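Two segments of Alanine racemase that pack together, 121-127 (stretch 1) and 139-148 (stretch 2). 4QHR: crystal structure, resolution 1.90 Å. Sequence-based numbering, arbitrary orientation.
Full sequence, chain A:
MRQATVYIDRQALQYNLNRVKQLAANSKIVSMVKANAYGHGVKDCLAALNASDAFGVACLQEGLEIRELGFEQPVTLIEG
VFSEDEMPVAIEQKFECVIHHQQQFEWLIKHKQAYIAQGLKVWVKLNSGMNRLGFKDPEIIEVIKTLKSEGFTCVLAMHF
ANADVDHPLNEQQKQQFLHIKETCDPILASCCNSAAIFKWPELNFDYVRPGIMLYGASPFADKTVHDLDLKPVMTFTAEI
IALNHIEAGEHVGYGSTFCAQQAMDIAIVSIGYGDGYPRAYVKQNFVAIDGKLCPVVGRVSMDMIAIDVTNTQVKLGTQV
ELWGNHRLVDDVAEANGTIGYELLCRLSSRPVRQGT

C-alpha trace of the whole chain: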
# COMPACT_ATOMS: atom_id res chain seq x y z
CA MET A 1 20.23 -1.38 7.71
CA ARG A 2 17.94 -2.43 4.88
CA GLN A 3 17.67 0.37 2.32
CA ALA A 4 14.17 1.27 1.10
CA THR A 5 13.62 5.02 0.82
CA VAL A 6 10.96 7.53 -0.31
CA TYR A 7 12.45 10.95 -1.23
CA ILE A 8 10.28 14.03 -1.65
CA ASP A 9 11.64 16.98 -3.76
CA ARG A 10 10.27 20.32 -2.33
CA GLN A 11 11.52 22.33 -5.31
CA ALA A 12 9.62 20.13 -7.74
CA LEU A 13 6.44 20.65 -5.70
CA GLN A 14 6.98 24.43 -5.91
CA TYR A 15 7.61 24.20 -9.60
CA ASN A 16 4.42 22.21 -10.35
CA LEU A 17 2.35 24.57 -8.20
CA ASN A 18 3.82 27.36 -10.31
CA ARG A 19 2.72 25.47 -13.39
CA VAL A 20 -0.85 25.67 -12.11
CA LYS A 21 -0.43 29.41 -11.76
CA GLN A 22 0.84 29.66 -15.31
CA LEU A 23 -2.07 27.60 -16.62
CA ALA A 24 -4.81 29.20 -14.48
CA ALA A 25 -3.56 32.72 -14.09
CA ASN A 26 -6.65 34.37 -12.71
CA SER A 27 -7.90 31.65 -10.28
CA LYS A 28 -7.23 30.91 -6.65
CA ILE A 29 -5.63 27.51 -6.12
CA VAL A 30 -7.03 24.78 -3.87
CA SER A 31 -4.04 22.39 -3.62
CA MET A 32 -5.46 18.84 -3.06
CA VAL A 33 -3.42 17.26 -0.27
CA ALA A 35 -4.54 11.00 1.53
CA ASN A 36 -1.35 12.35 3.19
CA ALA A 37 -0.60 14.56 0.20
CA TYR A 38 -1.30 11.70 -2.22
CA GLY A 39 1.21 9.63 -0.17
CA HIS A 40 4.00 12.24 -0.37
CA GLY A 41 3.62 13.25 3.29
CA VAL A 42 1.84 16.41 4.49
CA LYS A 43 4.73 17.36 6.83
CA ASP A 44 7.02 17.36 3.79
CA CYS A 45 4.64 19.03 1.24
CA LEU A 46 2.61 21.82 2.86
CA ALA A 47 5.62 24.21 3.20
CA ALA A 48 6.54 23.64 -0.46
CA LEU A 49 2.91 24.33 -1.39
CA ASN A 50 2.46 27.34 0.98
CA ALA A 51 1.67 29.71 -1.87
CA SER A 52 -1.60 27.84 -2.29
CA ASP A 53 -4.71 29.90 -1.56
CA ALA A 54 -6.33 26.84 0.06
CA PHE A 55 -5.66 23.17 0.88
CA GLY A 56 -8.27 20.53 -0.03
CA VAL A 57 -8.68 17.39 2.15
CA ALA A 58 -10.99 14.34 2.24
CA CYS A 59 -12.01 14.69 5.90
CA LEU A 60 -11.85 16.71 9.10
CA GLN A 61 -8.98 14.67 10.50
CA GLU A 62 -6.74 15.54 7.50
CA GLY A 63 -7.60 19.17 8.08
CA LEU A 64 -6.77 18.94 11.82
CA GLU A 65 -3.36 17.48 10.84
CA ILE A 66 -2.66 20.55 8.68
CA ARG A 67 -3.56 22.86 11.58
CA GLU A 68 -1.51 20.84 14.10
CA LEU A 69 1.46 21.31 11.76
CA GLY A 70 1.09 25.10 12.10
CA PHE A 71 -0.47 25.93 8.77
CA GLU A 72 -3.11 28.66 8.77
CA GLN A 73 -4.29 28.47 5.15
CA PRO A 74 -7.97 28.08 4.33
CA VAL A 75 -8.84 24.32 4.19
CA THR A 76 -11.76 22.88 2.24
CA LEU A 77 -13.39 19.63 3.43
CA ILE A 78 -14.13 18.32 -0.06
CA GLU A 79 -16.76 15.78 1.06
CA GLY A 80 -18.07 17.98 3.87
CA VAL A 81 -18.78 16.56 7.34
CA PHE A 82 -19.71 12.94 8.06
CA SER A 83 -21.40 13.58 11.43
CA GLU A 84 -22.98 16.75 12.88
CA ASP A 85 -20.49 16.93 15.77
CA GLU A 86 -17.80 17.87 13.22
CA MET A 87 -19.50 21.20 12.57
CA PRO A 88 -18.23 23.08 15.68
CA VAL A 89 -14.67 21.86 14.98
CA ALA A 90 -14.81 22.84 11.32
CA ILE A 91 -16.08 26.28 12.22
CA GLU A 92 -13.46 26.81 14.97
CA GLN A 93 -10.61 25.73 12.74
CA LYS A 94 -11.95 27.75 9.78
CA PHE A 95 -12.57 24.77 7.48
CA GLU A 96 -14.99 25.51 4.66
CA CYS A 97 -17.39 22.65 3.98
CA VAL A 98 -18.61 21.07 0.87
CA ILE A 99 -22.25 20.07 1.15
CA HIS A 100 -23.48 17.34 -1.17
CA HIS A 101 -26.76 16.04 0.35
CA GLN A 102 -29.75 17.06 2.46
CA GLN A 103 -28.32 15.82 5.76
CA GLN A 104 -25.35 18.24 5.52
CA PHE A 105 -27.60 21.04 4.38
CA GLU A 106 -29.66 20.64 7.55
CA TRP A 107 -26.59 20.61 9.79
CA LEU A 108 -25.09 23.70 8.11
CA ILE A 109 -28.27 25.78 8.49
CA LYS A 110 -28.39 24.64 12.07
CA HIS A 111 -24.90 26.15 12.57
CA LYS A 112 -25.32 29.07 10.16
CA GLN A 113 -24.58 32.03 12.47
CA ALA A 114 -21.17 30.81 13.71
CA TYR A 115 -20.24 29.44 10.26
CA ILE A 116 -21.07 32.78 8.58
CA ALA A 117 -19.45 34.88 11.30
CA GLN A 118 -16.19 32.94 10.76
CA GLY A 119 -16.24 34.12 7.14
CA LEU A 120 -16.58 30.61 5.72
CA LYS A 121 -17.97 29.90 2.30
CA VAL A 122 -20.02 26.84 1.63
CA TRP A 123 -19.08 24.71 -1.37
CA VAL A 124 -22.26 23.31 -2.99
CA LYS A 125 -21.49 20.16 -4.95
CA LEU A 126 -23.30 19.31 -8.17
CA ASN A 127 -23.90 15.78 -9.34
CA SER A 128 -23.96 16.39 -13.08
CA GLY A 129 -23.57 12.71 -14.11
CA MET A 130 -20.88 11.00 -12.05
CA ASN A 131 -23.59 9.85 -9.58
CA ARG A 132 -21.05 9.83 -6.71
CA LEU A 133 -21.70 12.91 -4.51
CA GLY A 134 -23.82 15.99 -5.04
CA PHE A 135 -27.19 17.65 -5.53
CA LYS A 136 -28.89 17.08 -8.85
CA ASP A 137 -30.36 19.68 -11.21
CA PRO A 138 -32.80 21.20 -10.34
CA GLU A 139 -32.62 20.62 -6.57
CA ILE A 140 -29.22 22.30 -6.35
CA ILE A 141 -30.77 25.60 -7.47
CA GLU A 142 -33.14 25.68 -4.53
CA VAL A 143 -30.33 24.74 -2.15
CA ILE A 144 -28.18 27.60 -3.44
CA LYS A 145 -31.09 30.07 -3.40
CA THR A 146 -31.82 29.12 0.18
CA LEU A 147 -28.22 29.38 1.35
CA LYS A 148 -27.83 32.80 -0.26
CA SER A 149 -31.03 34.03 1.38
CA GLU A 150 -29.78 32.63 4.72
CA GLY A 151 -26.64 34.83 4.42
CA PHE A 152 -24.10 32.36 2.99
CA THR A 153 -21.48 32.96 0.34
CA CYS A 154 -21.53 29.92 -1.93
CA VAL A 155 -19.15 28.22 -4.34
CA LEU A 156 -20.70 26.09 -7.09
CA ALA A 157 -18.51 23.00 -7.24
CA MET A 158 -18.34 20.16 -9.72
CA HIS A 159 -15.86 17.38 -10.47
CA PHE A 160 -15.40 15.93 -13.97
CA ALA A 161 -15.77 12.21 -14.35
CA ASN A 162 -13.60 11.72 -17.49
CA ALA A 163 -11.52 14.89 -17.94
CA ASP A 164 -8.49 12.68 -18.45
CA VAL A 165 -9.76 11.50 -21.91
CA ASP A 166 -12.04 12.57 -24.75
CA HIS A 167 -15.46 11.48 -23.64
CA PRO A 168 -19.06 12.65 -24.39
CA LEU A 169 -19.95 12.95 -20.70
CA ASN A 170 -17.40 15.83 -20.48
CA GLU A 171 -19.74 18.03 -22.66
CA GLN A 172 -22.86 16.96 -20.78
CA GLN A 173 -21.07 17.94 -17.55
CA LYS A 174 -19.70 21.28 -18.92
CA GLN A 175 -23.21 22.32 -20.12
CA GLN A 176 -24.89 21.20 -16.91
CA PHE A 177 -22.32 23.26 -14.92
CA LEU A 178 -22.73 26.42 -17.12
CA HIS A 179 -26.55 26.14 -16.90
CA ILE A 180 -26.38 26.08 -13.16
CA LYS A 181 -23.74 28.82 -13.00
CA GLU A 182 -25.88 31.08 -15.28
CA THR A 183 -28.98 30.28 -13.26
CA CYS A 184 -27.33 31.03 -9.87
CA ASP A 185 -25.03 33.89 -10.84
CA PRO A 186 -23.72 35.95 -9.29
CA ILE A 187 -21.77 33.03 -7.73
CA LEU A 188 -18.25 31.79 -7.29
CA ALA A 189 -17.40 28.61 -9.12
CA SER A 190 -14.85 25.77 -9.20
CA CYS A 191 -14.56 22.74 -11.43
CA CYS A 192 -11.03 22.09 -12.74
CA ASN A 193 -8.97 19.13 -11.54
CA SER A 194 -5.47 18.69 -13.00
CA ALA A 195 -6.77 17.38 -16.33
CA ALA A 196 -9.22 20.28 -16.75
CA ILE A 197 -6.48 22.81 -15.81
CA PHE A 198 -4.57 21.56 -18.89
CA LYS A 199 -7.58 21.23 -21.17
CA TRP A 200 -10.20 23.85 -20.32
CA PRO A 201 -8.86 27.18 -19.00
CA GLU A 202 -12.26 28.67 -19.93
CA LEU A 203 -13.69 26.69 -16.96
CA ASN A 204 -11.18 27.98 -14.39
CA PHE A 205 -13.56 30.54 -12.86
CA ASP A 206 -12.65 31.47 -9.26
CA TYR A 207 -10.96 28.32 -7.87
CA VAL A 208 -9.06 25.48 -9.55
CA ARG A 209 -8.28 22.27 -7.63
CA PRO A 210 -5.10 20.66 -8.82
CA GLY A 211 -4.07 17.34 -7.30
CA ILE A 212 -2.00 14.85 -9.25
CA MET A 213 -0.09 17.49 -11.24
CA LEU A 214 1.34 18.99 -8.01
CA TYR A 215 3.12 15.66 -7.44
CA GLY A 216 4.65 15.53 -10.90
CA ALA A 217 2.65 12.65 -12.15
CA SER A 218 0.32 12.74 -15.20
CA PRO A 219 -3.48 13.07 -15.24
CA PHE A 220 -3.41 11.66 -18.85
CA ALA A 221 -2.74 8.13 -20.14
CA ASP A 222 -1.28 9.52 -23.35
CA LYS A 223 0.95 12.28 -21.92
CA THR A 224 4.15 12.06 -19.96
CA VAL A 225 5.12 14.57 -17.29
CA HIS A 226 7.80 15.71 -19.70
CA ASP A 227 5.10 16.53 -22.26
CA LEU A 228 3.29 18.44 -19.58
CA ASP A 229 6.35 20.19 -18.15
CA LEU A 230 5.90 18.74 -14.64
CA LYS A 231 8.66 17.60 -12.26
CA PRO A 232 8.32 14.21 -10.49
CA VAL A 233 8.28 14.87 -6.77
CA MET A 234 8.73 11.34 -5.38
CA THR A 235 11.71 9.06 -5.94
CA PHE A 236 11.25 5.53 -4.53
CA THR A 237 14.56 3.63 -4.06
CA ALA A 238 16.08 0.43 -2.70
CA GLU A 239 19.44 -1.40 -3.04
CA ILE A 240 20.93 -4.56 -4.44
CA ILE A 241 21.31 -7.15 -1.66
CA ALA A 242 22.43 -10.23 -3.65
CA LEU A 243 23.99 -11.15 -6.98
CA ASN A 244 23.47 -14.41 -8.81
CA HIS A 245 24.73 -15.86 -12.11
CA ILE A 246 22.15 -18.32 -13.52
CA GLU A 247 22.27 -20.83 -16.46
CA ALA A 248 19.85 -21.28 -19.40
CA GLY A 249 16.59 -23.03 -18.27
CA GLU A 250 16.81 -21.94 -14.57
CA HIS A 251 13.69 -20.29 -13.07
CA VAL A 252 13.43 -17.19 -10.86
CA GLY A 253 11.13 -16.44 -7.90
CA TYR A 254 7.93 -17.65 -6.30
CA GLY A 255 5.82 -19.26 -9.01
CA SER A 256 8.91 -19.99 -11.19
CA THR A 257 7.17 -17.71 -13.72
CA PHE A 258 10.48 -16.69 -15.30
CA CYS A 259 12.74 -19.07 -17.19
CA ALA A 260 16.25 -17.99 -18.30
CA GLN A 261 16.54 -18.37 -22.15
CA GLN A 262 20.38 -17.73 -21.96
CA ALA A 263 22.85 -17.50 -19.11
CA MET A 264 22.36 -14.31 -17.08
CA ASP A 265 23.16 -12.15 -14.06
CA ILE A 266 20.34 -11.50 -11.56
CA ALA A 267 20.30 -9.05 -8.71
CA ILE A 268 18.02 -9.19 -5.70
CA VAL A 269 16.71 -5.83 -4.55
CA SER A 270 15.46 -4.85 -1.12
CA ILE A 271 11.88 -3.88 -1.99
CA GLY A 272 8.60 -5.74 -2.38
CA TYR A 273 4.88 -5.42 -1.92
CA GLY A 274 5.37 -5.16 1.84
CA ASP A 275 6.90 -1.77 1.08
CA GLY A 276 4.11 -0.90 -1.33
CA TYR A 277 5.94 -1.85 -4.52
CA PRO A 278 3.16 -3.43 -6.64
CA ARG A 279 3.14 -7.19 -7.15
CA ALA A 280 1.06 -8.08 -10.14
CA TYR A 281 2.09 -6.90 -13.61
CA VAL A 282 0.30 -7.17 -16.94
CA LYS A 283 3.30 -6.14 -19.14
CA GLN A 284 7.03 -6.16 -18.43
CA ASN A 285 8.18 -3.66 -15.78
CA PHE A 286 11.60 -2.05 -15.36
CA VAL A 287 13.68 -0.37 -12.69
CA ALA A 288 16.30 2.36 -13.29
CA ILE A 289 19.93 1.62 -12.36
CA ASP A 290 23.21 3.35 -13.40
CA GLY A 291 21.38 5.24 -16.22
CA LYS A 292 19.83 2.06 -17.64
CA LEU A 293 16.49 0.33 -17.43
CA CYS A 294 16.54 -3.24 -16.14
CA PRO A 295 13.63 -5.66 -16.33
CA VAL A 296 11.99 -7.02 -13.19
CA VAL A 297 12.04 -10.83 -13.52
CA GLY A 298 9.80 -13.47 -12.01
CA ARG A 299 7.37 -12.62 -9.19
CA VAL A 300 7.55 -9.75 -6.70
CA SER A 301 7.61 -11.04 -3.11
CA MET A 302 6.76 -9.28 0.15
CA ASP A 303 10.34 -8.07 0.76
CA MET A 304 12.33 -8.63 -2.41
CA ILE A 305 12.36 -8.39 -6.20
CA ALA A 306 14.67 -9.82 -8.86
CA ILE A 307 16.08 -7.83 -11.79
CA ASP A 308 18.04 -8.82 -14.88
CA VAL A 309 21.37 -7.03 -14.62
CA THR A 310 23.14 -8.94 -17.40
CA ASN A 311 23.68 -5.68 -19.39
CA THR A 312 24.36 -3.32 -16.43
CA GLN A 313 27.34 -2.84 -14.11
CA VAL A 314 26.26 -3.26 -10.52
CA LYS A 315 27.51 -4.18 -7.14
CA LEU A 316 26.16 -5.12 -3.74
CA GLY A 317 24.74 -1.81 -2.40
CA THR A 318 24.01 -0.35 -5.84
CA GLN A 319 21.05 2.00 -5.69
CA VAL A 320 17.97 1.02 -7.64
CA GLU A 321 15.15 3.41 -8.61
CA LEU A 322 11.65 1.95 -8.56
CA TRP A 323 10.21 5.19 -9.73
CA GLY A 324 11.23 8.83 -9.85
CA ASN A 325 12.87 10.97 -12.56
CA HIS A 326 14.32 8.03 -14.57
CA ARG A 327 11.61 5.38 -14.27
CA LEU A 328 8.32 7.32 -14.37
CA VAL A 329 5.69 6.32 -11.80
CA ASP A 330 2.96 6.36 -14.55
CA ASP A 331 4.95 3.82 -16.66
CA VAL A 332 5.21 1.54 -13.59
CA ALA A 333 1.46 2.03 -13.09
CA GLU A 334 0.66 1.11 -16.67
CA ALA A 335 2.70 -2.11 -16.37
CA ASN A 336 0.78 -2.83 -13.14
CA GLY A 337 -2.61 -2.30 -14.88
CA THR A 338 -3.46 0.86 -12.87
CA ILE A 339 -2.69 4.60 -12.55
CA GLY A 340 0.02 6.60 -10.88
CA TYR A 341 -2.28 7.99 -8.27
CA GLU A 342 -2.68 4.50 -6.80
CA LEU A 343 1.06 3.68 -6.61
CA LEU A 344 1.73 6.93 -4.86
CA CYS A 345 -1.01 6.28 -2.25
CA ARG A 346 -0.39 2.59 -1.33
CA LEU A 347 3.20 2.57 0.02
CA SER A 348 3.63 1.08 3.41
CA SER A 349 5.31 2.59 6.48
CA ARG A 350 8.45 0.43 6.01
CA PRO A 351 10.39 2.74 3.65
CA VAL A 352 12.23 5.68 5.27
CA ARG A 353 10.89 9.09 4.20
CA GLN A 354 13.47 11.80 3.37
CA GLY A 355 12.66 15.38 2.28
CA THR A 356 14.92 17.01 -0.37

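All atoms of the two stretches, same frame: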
# COMPACT_ATOMS: atom_id res chain seq x y z
N LYS A 121 -17.09 30.19 3.41
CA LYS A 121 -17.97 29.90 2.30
C LYS A 121 -18.44 28.49 2.41
O LYS A 121 -17.83 27.65 3.11
CB LYS A 121 -17.29 30.11 0.94
CG LYS A 121 -16.61 31.48 0.78
CD LYS A 121 -15.85 31.66 -0.53
CE LYS A 121 -14.69 30.72 -0.72
NZ LYS A 121 -13.52 30.95 0.20
N VAL A 122 -19.52 28.20 1.71
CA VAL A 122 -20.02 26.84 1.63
C VAL A 122 -19.87 26.43 0.17
O VAL A 122 -20.25 27.20 -0.75
CB VAL A 122 -21.46 26.70 2.16
CG1 VAL A 122 -22.36 27.73 1.56
CG2 VAL A 122 -22.02 25.30 1.88
N TRP A 123 -19.29 25.26 -0.03
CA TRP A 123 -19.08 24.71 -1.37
C TRP A 123 -20.25 23.76 -1.69
O TRP A 123 -20.46 22.79 -0.99
CB TRP A 123 -17.71 24.03 -1.48
CG TRP A 123 -16.56 24.96 -1.28
CD1 TRP A 123 -16.30 25.70 -0.16
CD2 TRP A 123 -15.48 25.20 -2.18
NE1 TRP A 123 -15.15 26.43 -0.34
CE2 TRP A 123 -14.62 26.12 -1.56
CE3 TRP A 123 -15.16 24.72 -3.46
CZ2 TRP A 123 -13.46 26.59 -2.18
CZ3 TRP A 123 -14.04 25.17 -4.08
CH2 TRP A 123 -13.17 26.09 -3.44
N VAL A 124 -21.03 24.08 -2.71
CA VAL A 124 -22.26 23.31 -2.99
C VAL A 124 -21.96 22.45 -4.19
O VAL A 124 -21.75 22.96 -5.31
CB VAL A 124 -23.46 24.23 -3.23
CG1 VAL A 124 -24.70 23.39 -3.46
CG2 VAL A 124 -23.67 25.19 -2.05
N LYS A 125 -21.96 21.14 -3.97
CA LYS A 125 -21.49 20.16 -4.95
C LYS A 125 -22.65 19.72 -5.86
O LYS A 125 -23.68 19.31 -5.39
CB LYS A 125 -20.88 18.97 -4.20
CG LYS A 125 -20.44 17.70 -4.99
CD LYS A 125 -19.40 17.94 -6.06
CE LYS A 125 -18.53 16.68 -6.37
NZ LYS A 125 -19.19 15.74 -7.31
N LEU A 126 -22.41 19.79 -7.15
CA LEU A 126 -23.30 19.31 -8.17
C LEU A 126 -22.96 17.90 -8.58
O LEU A 126 -21.80 17.56 -8.86
CB LEU A 126 -23.14 20.18 -9.42
CG LEU A 126 -23.94 19.87 -10.71
CD1 LEU A 126 -25.43 20.08 -10.49
CD2 LEU A 126 -23.43 20.71 -11.86
N ASN A 127 -23.99 17.08 -8.65
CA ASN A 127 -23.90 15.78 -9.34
C ASN A 127 -24.46 16.04 -10.73
O ASN A 127 -25.70 16.19 -10.90
CB ASN A 127 -24.74 14.75 -8.61
CG ASN A 127 -24.92 13.46 -9.41
OD1 ASN A 127 -24.28 13.20 -10.45
ND2 ASN A 127 -25.77 12.64 -8.89
N GLU A 139 -32.68 20.45 -8.02
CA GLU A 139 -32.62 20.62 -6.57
C GLU A 139 -31.52 21.52 -6.06
O GLU A 139 -31.71 22.23 -5.09
CB GLU A 139 -32.41 19.29 -5.87
N ILE A 140 -30.37 21.48 -6.71
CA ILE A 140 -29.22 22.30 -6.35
C ILE A 140 -29.53 23.79 -6.42
O ILE A 140 -28.99 24.58 -5.67
CB ILE A 140 -27.96 21.95 -7.18
CG1 ILE A 140 -26.71 22.52 -6.49
CG2 ILE A 140 -28.01 22.49 -8.59
CD1 ILE A 140 -25.38 22.00 -7.03
N ILE A 141 -30.43 24.18 -7.32
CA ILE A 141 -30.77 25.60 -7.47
C ILE A 141 -31.51 26.09 -6.25
O ILE A 141 -31.22 27.16 -5.75
CB ILE A 141 -31.58 25.87 -8.76
CG1 ILE A 141 -30.73 25.51 -9.96
CG2 ILE A 141 -32.04 27.34 -8.82
CD1 ILE A 141 -31.52 25.36 -11.24
N GLU A 142 -32.40 25.28 -5.71
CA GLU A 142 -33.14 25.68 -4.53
C GLU A 142 -32.25 25.73 -3.33
O GLU A 142 -32.41 26.62 -2.52
CB GLU A 142 -34.34 24.75 -4.31
CG GLU A 142 -35.25 24.71 -5.55
CD GLU A 142 -35.67 26.12 -5.98
OE1 GLU A 142 -36.30 26.78 -5.10
OE2 GLU A 142 -35.37 26.59 -7.12
N VAL A 143 -31.30 24.78 -3.24
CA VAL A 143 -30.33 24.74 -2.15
C VAL A 143 -29.54 26.03 -2.18
O VAL A 143 -29.46 26.71 -1.21
CB VAL A 143 -29.39 23.52 -2.27
CG1 VAL A 143 -28.20 23.60 -1.31
CG2 VAL A 143 -30.16 22.23 -2.03
N ILE A 144 -28.96 26.36 -3.31
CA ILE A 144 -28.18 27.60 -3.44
C ILE A 144 -29.01 28.86 -3.13
O ILE A 144 -28.59 29.69 -2.31
CB ILE A 144 -27.52 27.65 -4.80
CG1 ILE A 144 -26.43 26.56 -4.85
CG2 ILE A 144 -26.89 29.02 -5.06
CD1 ILE A 144 -25.83 26.36 -6.21
N LYS A 145 -30.19 28.96 -3.71
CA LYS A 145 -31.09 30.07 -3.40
C LYS A 145 -31.33 30.19 -1.93
O LYS A 145 -31.23 31.30 -1.41
CB LYS A 145 -32.38 29.98 -4.21
CG LYS A 145 -32.07 30.27 -5.67
CD LYS A 145 -33.27 30.57 -6.55
CE LYS A 145 -32.74 30.83 -7.97
NZ LYS A 145 -33.81 31.45 -8.80
N THR A 146 -31.57 29.08 -1.24
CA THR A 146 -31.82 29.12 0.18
C THR A 146 -30.60 29.54 0.99
O THR A 146 -30.70 30.35 1.92
CB THR A 146 -32.37 27.76 0.65
OG1 THR A 146 -33.54 27.47 -0.10
CG2 THR A 146 -32.76 27.81 2.09
N LEU A 147 -29.43 29.02 0.63
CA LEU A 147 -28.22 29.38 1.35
C LEU A 147 -27.92 30.85 1.20
O LEU A 147 -27.56 31.55 2.19
CB LEU A 147 -27.03 28.55 0.84
CG LEU A 147 -27.10 27.08 1.22
CD1 LEU A 147 -26.09 26.25 0.42
CD2 LEU A 147 -26.88 26.91 2.70
N LYS A 148 -28.02 31.35 -0.03
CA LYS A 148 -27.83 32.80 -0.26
C LYS A 148 -28.78 33.64 0.61
O LYS A 148 -28.35 34.60 1.26
CB LYS A 148 -28.08 33.16 -1.72
CG LYS A 148 -26.98 32.76 -2.65
CD LYS A 148 -27.31 33.36 -4.00
CE LYS A 148 -26.21 33.18 -5.02
NZ LYS A 148 -26.50 33.99 -6.23

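A short β-strand that includes Val122 to Lys125 lies against a helix that runs nearly antiparallel to it, the two N-to-C directions making an angle of 167° and the axes coming within 9.7 Å. No hydrogen bond crosses between them. The contact is made mainly by apolar side chains, and because a strand alternates its side chains, Val122 and Val124 point toward the helix while Trp123 and Lys125 point away.

Val124 has the largest share of the buried area. Its β-branched side chain, common in strands, carries two methyl groups close to the backbone: CG1 faces Ile140 and Val143, CG2 faces Leu147, and both lie near Ile144. CG1 of Val124 sits 3.7 Å from CG1 of Ile140, 3.9 Å from CG1 of Ile144 and 4.1 Å from CG1 of Val143, while CG2 of Val124 lies 3.6 Å from CD1 of Leu147. Ile140, Val143, Ile144 and Leu147 follow steps of three, one and three, which keeps them on one side of a helix.

Ile140 covers nearly as much. With chi1 and chi2 both t, its chain is extended, and its terminal CD1 reaches beyond Val124 to the backbone of the neighbouring residues: it lies 3.6 Å from O of Lys125 and 3.6 Å from CA of Leu126. The same CD1 is 3.7 Å from CB of Leu126. Isoleucine suits this place: branching at CB makes it bulky beside the helix, and its ethyl arm, all apolar, reaches as far as Leu126.

Leu147 serves the other end of the contact. Leucine branches at CG, one bond beyond CB, so a methyl is carried out from the helix to meet the two valines. Its CD1 touches Val124 and also approaches CG1 of Val122 at 4.2 Å, a looser fit. On the helix itself, Thr146 is out of reach of the strand, and its OG1 donates a hydrogen bond to O of Glu142 at 2.8 Å, satisfying the hydroxyl within its own helix.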